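Local atomic coordinates of cellulase (Uncultured bacterium, PDB entry 3WX5), a protein that hydrolyses internal beta-1,4-glucosidic bonds of cellulose, as a glycoside hydrolase family 12 endoglucanase. Residues A[37-42]-A[82-87]; A[74-79]-A[121-126]. All blocks are in the same frame, centred on the assembly; numbering follows the deposited sequence.

Contact 1 of 2, residues A[37-42]-A[82-87]; sequences RVINNV and GCHWGA
The imidazole of H84 has a different neighbour on each face. I39 CD1 sits on one of them, 3.6 Å from the ring centroid and 16° off the ring normal, in a CH-pi contact displaced toward NE2. The indole of W85 presents CE3 to the opposite face, 3.3 Å above the plane and over its centre, so that the ring lies between an aliphatic tip and an aromatic rim. H84 CG is anti to the backbone N (chi1 180°), and this carries the ring away from its own hairpin toward strand 36-39. I39 answers with CG1 placed between its backbone N and carbonyl carbon (chi1 47°), from where an extended branch ends in CD1.

At the nitrogens the contact turns polar. Two waters, off the ring plane on opposite sides, link N41 OD1 to H84 NE2: water 1 donates to N41 OD1 at 2.7 Å and lies 3.2 Å from H84 NE2, and water 2 makes a similar bridge. N41 ND2 is hydrogen-bonded to Y76 O, and H84 ND1 to E220. Peripherally, R37 NE lies 4.2 Å from A87 CB, while R37 NH1 forms a salt bridge with D30. An alanine in place of H84 would probably leave I39 CD1 without its ring, the two waters bound to N41 OD1 without their imidazole partner and E220 without this mate.

The ring belongs to a tight hairpin: H84 to A87 form a type I' turn, with the C83–C88 disulfide at its base. The chemistry is that of one ring used in two ways, apolar contact holding its faces and polar partners at both nitrogens fixing its rotation, with water joining hairpin and strand.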
ATOM      1  N   ARG A  37       4.808  10.831   0.196  1.00 13.18           N
ATOM      2  CA  ARG A  37       4.266  11.297  -1.072  1.00 15.38           C
ATOM      3  C   ARG A  37       2.892  10.690  -1.228  1.00 15.48           C
ATOM      4  O   ARG A  37       2.725   9.505  -0.950  1.00 15.40           O
ATOM      5  CB  ARG A  37       5.136  10.763  -2.188  1.00 15.41           C
ATOM      6  CG  ARG A  37       4.940  11.453  -3.515  1.00 28.53           C
ATOM      7  CD  ARG A  37       6.305  11.645  -4.166  1.00 36.68           C
ATOM      8  NE  ARG A  37       6.173  11.564  -5.602  1.00 44.91           N
ATOM      9  CZ  ARG A  37       5.921  12.602  -6.378  1.00 51.16           C
ATOM     10  NH1 ARG A  37       5.819  13.816  -5.844  1.00 55.96           N
ATOM     11  NH2 ARG A  37       5.782  12.427  -7.686  1.00 55.90           N
ATOM     12  N   VAL A  38       1.959  11.448  -1.792  1.00 15.25           N
ATOM     13  CA  VAL A  38       0.618  10.943  -2.059  1.00 13.12           C
ATOM     14  C   VAL A  38       0.381  10.898  -3.576  1.00 14.46           C
ATOM     15  O   VAL A  38       0.795  11.807  -4.315  1.00 15.08           O
ATOM     16  CB  VAL A  38      -0.458  11.808  -1.374  1.00 12.11           C
ATOM     17  CG1 VAL A  38      -1.880  11.327  -1.755  1.00 11.29           C
ATOM     18  CG2 VAL A  38      -0.258  11.763   0.159  1.00 12.87           C
ATOM     19  N   ILE A  39      -0.195   9.795  -4.050  1.00 11.87           N
ATOM     20  CA  ILE A  39      -0.340   9.600  -5.494  1.00 11.88           C
ATOM     21  C   ILE A  39      -1.784   9.268  -5.792  1.00 13.97           C
ATOM     22  O   ILE A  39      -2.394   8.464  -5.073  1.00 12.12           O
ATOM     23  CB  ILE A  39       0.599   8.471  -6.019  1.00 13.25           C
ATOM     24  CG1 ILE A  39       0.527   7.213  -5.131  1.00 12.71           C
ATOM     25  CG2 ILE A  39       2.050   8.972  -6.133  1.00 10.49           C
ATOM     26  CD1 ILE A  39       1.318   6.013  -5.702  1.00 10.20           C
ATOM     27  N   ASN A  40      -2.339   9.884  -6.839  1.00 12.62           N
ATOM     28  CA  ASN A  40      -3.687   9.557  -7.279  1.00 12.35           C
ATOM     29  C   ASN A  40      -3.702   8.160  -7.889  1.00 11.87           C
ATOM     30  O   ASN A  40      -4.580   7.329  -7.576  1.00 12.32           O
ATOM     31  CB  ASN A  40      -4.200  10.616  -8.281  1.00 12.83           C
ATOM     32  CG  ASN A  40      -5.724  10.701  -8.330  1.00 13.50           C
ATOM     33  OD1 ASN A  40      -6.411  10.480  -7.329  1.00 13.56           O
ATOM     34  ND2 ASN A  40      -6.259  11.079  -9.500  1.00 11.92           N
ATOM     35  N   ASN A  41      -2.737   7.901  -8.751  1.00 10.77           N
ATOM     36  CA  ASN A  41      -2.375   6.535  -9.133  1.00 12.16           C
ATOM     37  C   ASN A  41      -3.542   5.730  -9.717  1.00 13.37           C
ATOM     38  O   ASN A  41      -3.822   4.603  -9.269  1.00 13.67           O
ATOM     39  CB  ASN A  41      -1.775   5.800  -7.913  1.00 11.77           C
ATOM     40  CG  ASN A  41      -1.080   4.484  -8.298  1.00 14.78           C
ATOM     41  OD1 ASN A  41      -0.550   4.348  -9.408  1.00 13.80           O
ATOM     42  ND2 ASN A  41      -1.056   3.522  -7.365  1.00  9.12           N
ATOM     43  N   VAL A  42      -4.189   6.276 -10.751  1.00 13.02           N
ATOM     44  CA  VAL A  42      -5.253   5.564 -11.462  1.00 13.37           C
ATOM     45  C   VAL A  42      -4.627   4.653 -12.534  1.00 15.20           C
ATOM     46  O   VAL A  42      -4.715   4.909 -13.738  1.00 13.71           O
ATOM     47  CB  VAL A  42      -6.319   6.543 -12.053  1.00 14.44           C
ATOM     48  CG1 VAL A  42      -7.566   5.760 -12.556  1.00 11.52           C
ATOM     49  CG2 VAL A  42      -6.755   7.533 -10.932  1.00 15.33           C
ATOM     50  N   GLY A  82       9.497   6.031   0.754  1.00 13.36           N
ATOM     51  CA  GLY A  82      10.417   5.291  -0.099  1.00 13.05           C
ATOM     52  C   GLY A  82      10.304   5.667  -1.579  1.00 14.09           C
ATOM     53  O   GLY A  82      10.062   6.836  -1.912  1.00 15.97           O
ATOM     54  N   CYS A  83      10.521   4.675  -2.444  1.00 12.96           N
ATOM     55  CA  CYS A  83      10.675   4.857  -3.886  1.00 14.70           C
ATOM     56  C   CYS A  83       9.637   4.031  -4.652  1.00 16.49           C
ATOM     57  O   CYS A  83       9.693   2.797  -4.664  1.00 13.65           O
ATOM     58  CB  CYS A  83      12.088   4.466  -4.339  1.00 18.18           C
ATOM     59  SG  CYS A  83      13.448   5.342  -3.460  1.00 24.23           S
ATOM     60  N   HIS A  84       8.691   4.746  -5.258  1.00 15.04           N
ATOM     61  CA  HIS A  84       7.606   4.190  -6.044  1.00 15.36           C
ATOM     62  C   HIS A  84       7.911   4.404  -7.524  1.00 15.00           C
ATOM     63  O   HIS A  84       7.826   5.535  -8.015  1.00 15.80           O
ATOM     64  CB  HIS A  84       6.308   4.933  -5.658  1.00 15.71           C
ATOM     65  CG  HIS A  84       5.098   4.474  -6.396  1.00 16.00           C
ATOM     66  ND1 HIS A  84       4.311   3.428  -5.957  1.00 13.38           N
ATOM     67  CD2 HIS A  84       4.522   4.931  -7.534  1.00 15.75           C
ATOM     68  CE1 HIS A  84       3.347   3.211  -6.836  1.00 17.90           C
ATOM     69  NE2 HIS A  84       3.440   4.125  -7.791  1.00 17.06           N
ATOM     70  N   TRP A  85       8.300   3.334  -8.218  1.00 14.33           N
ATOM     71  CA  TRP A  85       8.737   3.431  -9.607  1.00 16.68           C
ATOM     72  C   TRP A  85       9.757   4.559  -9.796  1.00 16.91           C
ATOM     73  O   TRP A  85       9.649   5.370 -10.726  1.00 17.41           O
ATOM     74  CB  TRP A  85       7.554   3.593 -10.559  1.00 15.79           C
ATOM     75  CG  TRP A  85       6.946   2.279 -10.986  1.00 19.78           C
ATOM     76  CD1 TRP A  85       7.221   1.570 -12.127  1.00 20.01           C
ATOM     77  CD2 TRP A  85       5.986   1.505 -10.260  1.00 20.53           C
ATOM     78  NE1 TRP A  85       6.481   0.418 -12.160  1.00 24.97           N
ATOM     79  CE2 TRP A  85       5.721   0.347 -11.021  1.00 20.99           C
ATOM     80  CE3 TRP A  85       5.366   1.654  -9.020  1.00 22.10           C
ATOM     81  CZ2 TRP A  85       4.808  -0.629 -10.612  1.00 25.37           C
ATOM     82  CZ3 TRP A  85       4.446   0.678  -8.607  1.00 27.94           C
ATOM     83  CH2 TRP A  85       4.186  -0.449  -9.400  1.00 28.27           C
ATOM     84  N   GLY A  86      10.743   4.600  -8.903  1.00 16.54           N
ATOM     85  CA  GLY A  86      11.856   5.549  -9.034  1.00 18.38           C
ATOM     86  C   GLY A  86      11.592   6.944  -8.504  1.00 20.84           C
ATOM     87  O   GLY A  86      12.508   7.773  -8.463  1.00 21.92           O
ATOM     88  N   ALA A  87      10.354   7.225  -8.105  1.00 20.14           N
ATOM     89  CA  ALA A  87      10.047   8.505  -7.459  1.00 19.71           C
ATOM     90  C   ALA A  87      10.165   8.381  -5.935  1.00 19.82           C
ATOM     91  O   ALA A  87       9.280   7.822  -5.283  1.00 20.38           O
ATOM     92  CB  ALA A  87       8.647   8.993  -7.860  1.00 19.73           C
TER
HETATM   93  O   HOH W   1       1.468   2.637  -9.819  1.00 26.67           O
HETATM   94  O   HOH W   2       1.523   5.789  -9.626  1.00 36.40           O

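Contact 2 of 2, residues A[74-79]-A[121-126]; sequences AAYPAI and AYDLWF
Y76 reaches A121 and D123 with the far end of its ring, and the tight part of the contact is gathered there. Its hydroxyl donates to the backbone carbonyl of A121, Y76 OH to A121 O being 2.7 Å, with a C=O...donor angle of 146° and the donor tilted somewhat out of the carbonyl plane. A buried hydroxyl is satisfied in this way by a backbone oxygen that also receives a weak hydrogen bond from T221. A121 O itself lies at the edge of the ring, in its plane. The same hydroxyl presses on the aliphatic part of D123, whose CB is 3.2 Å from Y76 OH and 3.6 Å from Y76 CZ. Because Y76 CG is anti to the backbone N (chi1 179°), the ring stands out from its segment and spans the distance to strand 117-127.

Beyond this end the packing slackens. The carboxylate of D123 is turned 89° to the tyrosine ring and comes no nearer than OD2 to Y76 CE2, at 3.7 Å. Its other oxygen, OD1, lies 4.1 Å above the plane of the W125 ring, offset toward the rim, and close to E141 OE2. From segment 74-79 the join depends on a single long side chain, that of Y76.

Strand 215-225 lies between the two partners, pairing with 78-80 as well as with 117-127. Y76 passes across it, touching E220 and E224, while A74 and A75 both face L225 in a classic beta bulge. Y122 points the other way and bonds to S106 of the second sheet, as expected in a beta-sandwich, and strand 140-149 flanks 117-127 beyond.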
ATOM      1  N   ALA A  74      -8.866  -0.673 -10.725  1.00 12.49           N
ATOM      2  CA  ALA A  74      -8.815   0.553 -11.517  1.00 10.57           C
ATOM      3  C   ALA A  74      -7.734   1.508 -11.031  1.00 11.82           C
ATOM      4  O   ALA A  74      -7.177   2.249 -11.828  1.00 10.88           O
ATOM      5  CB  ALA A  74     -10.186   1.278 -11.474  1.00 11.25           C
ATOM      6  N   ALA A  75      -7.486   1.533  -9.717  1.00 10.85           N
ATOM      7  CA  ALA A  75      -6.718   2.630  -9.097  1.00 11.70           C
ATOM      8  C   ALA A  75      -6.245   2.177  -7.726  1.00 11.90           C
ATOM      9  O   ALA A  75      -6.903   1.370  -7.071  1.00 10.85           O
ATOM     10  CB  ALA A  75      -7.613   3.888  -8.907  1.00 11.11           C
ATOM     11  N   TYR A  76      -5.177   2.801  -7.255  1.00 10.62           N
ATOM     12  CA  TYR A  76      -4.725   2.643  -5.870  1.00 11.27           C
ATOM     13  C   TYR A  76      -4.181   4.003  -5.394  1.00 11.06           C
ATOM     14  O   TYR A  76      -2.973   4.204  -5.284  1.00 10.05           O
ATOM     15  CB  TYR A  76      -3.660   1.542  -5.819  1.00 10.33           C
ATOM     16  CG  TYR A  76      -3.065   1.280  -4.427  1.00 10.73           C
ATOM     17  CD1 TYR A  76      -3.857   0.853  -3.361  1.00  7.86           C
ATOM     18  CD2 TYR A  76      -1.701   1.451  -4.201  1.00 11.64           C
ATOM     19  CE1 TYR A  76      -3.281   0.567  -2.084  1.00 10.15           C
ATOM     20  CE2 TYR A  76      -1.126   1.198  -2.942  1.00 10.50           C
ATOM     21  CZ  TYR A  76      -1.909   0.773  -1.892  1.00 10.22           C
ATOM     22  OH  TYR A  76      -1.324   0.580  -0.646  1.00 10.46           O
ATOM     23  N   PRO A  77      -5.083   4.976  -5.182  1.00 11.93           N
ATOM     24  CA  PRO A  77      -4.674   6.211  -4.483  1.00 12.13           C
ATOM     25  C   PRO A  77      -4.028   5.852  -3.136  1.00 12.21           C
ATOM     26  O   PRO A  77      -4.544   4.984  -2.415  1.00 11.07           O
ATOM     27  CB  PRO A  77      -6.002   6.944  -4.243  1.00 11.35           C
ATOM     28  CG  PRO A  77      -7.065   5.824  -4.268  1.00 10.81           C
ATOM     29  CD  PRO A  77      -6.549   4.841  -5.303  1.00 11.14           C
ATOM     30  N   ALA A  78      -2.853   6.409  -2.863  1.00  9.60           N
ATOM     31  CA  ALA A  78      -2.002   5.883  -1.790  1.00  9.89           C
ATOM     32  C   ALA A  78      -1.032   6.932  -1.255  1.00 11.41           C
ATOM     33  O   ALA A  78      -0.734   7.898  -1.933  1.00 11.95           O
ATOM     34  CB  ALA A  78      -1.205   4.666  -2.302  1.00  9.57           C
ATOM     35  N   ILE A  79      -0.514   6.693  -0.049  1.00 12.55           N
ATOM     36  CA  ILE A  79       0.547   7.502   0.514  1.00 12.59           C
ATOM     37  C   ILE A  79       1.725   6.556   0.775  1.00 13.74           C
ATOM     38  O   ILE A  79       1.524   5.361   1.024  1.00 12.21           O
ATOM     39  CB  ILE A  79       0.110   8.209   1.826  1.00 11.46           C
ATOM     40  CG1 ILE A  79       1.262   9.038   2.406  1.00 11.34           C
ATOM     41  CG2 ILE A  79      -0.533   7.226   2.857  1.00 11.21           C
ATOM     42  CD1 ILE A  79       0.795  10.115   3.433  1.00 13.68           C
ATOM     43  N   ALA A 121      -5.561  -1.112   2.185  1.00 11.34           N
ATOM     44  CA  ALA A 121      -4.475  -2.085   2.165  1.00  8.56           C
ATOM     45  C   ALA A 121      -3.114  -1.421   2.058  1.00  8.50           C
ATOM     46  O   ALA A 121      -2.936  -0.475   1.289  1.00 10.70           O
ATOM     47  CB  ALA A 121      -4.665  -3.097   1.032  1.00  9.15           C
ATOM     48  N   TYR A 122      -2.157  -1.927   2.832  1.00  6.73           N
ATOM     49  CA  TYR A 122      -0.741  -1.586   2.616  1.00  8.72           C
ATOM     50  C   TYR A 122      -0.285  -2.296   1.327  1.00  8.11           C
ATOM     51  O   TYR A 122      -0.820  -3.347   0.970  1.00  9.33           O
ATOM     52  CB  TYR A 122       0.076  -2.110   3.790  1.00  8.21           C
ATOM     53  CG  TYR A 122       0.060  -1.198   4.994  1.00  8.87           C
ATOM     54  CD1 TYR A 122      -0.991  -1.230   5.913  1.00 11.06           C
ATOM     55  CD2 TYR A 122       1.052  -0.256   5.169  1.00  9.66           C
ATOM     56  CE1 TYR A 122      -0.992  -0.390   7.013  1.00 12.44           C
ATOM     57  CE2 TYR A 122       1.071   0.568   6.269  1.00 11.94           C
ATOM     58  CZ  TYR A 122       0.027   0.524   7.168  1.00 13.75           C
ATOM     59  OH  TYR A 122       0.024   1.356   8.273  1.00 12.59           O
ATOM     60  N   ASP A 123       0.761  -1.769   0.705  1.00  8.66           N
ATOM     61  CA  ASP A 123       1.349  -2.340  -0.510  1.00  8.85           C
ATOM     62  C   ASP A 123       2.843  -2.057  -0.381  1.00 11.60           C
ATOM     63  O   ASP A 123       3.230  -0.890  -0.292  1.00 10.83           O
ATOM     64  CB  ASP A 123       0.746  -1.598  -1.740  1.00  9.51           C
ATOM     65  CG  ASP A 123       0.852  -2.407  -3.018  1.00 10.84           C
ATOM     66  OD1 ASP A 123       1.079  -3.608  -2.886  1.00 12.82           O
ATOM     67  OD2 ASP A 123       0.648  -1.871  -4.141  1.00 12.96           O
ATOM     68  N   LEU A 124       3.658  -3.101  -0.191  1.00  8.80           N
ATOM     69  CA  LEU A 124       5.109  -2.904  -0.083  1.00 11.52           C
ATOM     70  C   LEU A 124       5.780  -3.552  -1.287  1.00 11.88           C
ATOM     71  O   LEU A 124       5.434  -4.677  -1.665  1.00 10.59           O
ATOM     72  CB  LEU A 124       5.645  -3.574   1.199  1.00 11.06           C
ATOM     73  CG  LEU A 124       5.422  -2.854   2.539  1.00 10.46           C
ATOM     74  CD1 LEU A 124       3.955  -2.767   2.882  1.00  9.08           C
ATOM     75  CD2 LEU A 124       6.169  -3.604   3.656  1.00 11.25           C
ATOM     76  N   TRP A 125       6.850  -2.921  -1.784  1.00  9.37           N
ATOM     77  CA  TRP A 125       7.424  -3.328  -3.059  1.00 11.61           C
ATOM     78  C   TRP A 125       8.890  -3.695  -2.816  1.00 11.22           C
ATOM     79  O   TRP A 125       9.617  -2.957  -2.144  1.00 10.65           O
ATOM     80  CB  TRP A 125       7.330  -2.190  -4.105  1.00 11.33           C
ATOM     81  CG  TRP A 125       5.966  -2.034  -4.713  1.00 11.62           C
ATOM     82  CD1 TRP A 125       5.059  -1.033  -4.471  1.00 11.69           C
ATOM     83  CD2 TRP A 125       5.339  -2.926  -5.644  1.00 10.91           C
ATOM     84  NE1 TRP A 125       3.928  -1.240  -5.225  1.00 14.69           N
ATOM     85  CE2 TRP A 125       4.047  -2.423  -5.902  1.00 14.15           C
ATOM     86  CE3 TRP A 125       5.756  -4.089  -6.299  1.00  8.63           C
ATOM     87  CZ2 TRP A 125       3.188  -3.008  -6.851  1.00 12.46           C
ATOM     88  CZ3 TRP A 125       4.878  -4.703  -7.201  1.00 11.90           C
ATOM     89  CH2 TRP A 125       3.577  -4.200  -7.402  1.00 10.98           C
ATOM     90  N   PHE A 126       9.296  -4.820  -3.389  1.00 10.89           N
ATOM     91  CA  PHE A 126      10.652  -5.363  -3.237  1.00 10.82           C
ATOM     92  C   PHE A 126      11.248  -5.731  -4.595  1.00 11.89           C
ATOM     93  O   PHE A 126      10.544  -6.182  -5.499  1.00 10.13           O
ATOM     94  CB  PHE A 126      10.609  -6.646  -2.401  1.00 10.94           C
ATOM     95  CG  PHE A 126       9.909  -6.485  -1.078  1.00 11.43           C
ATOM     96  CD1 PHE A 126       8.517  -6.498  -1.005  1.00 10.10           C
ATOM     97  CD2 PHE A 126      10.637  -6.426   0.103  1.00 12.39           C
ATOM     98  CE1 PHE A 126       7.869  -6.308   0.228  1.00 10.70           C
ATOM     99  CE2 PHE A 126       9.993  -6.349   1.336  1.00 12.53           C
ATOM    100  CZ  PHE A 126       8.599  -6.333   1.392  1.00 10.70           C
TER

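Overall arrangement
From the N terminus the chain enters 37-42, runs on through 74-79, turns the corner at G82 into 82-87 and later arrives at 121-126. Contact 1 closes the loop from the first of these segments to the third, contact 2 that from the second to the fourth; the two loops therefore cross. Their centres are 9 Å apart and they meet directly, through a probable hydrogen bond from I39 N to A78 O (2.9 Å) between neighbouring strands 36-39 and 78-80. Contact 1 ties the disulfide-linked hairpin to strand 36-39 and the loop after it, and contact 2 extends the connection over strand 215-225 to 117-127. E220 adjoins both, on a face consistent with the substrate cleft of family 12.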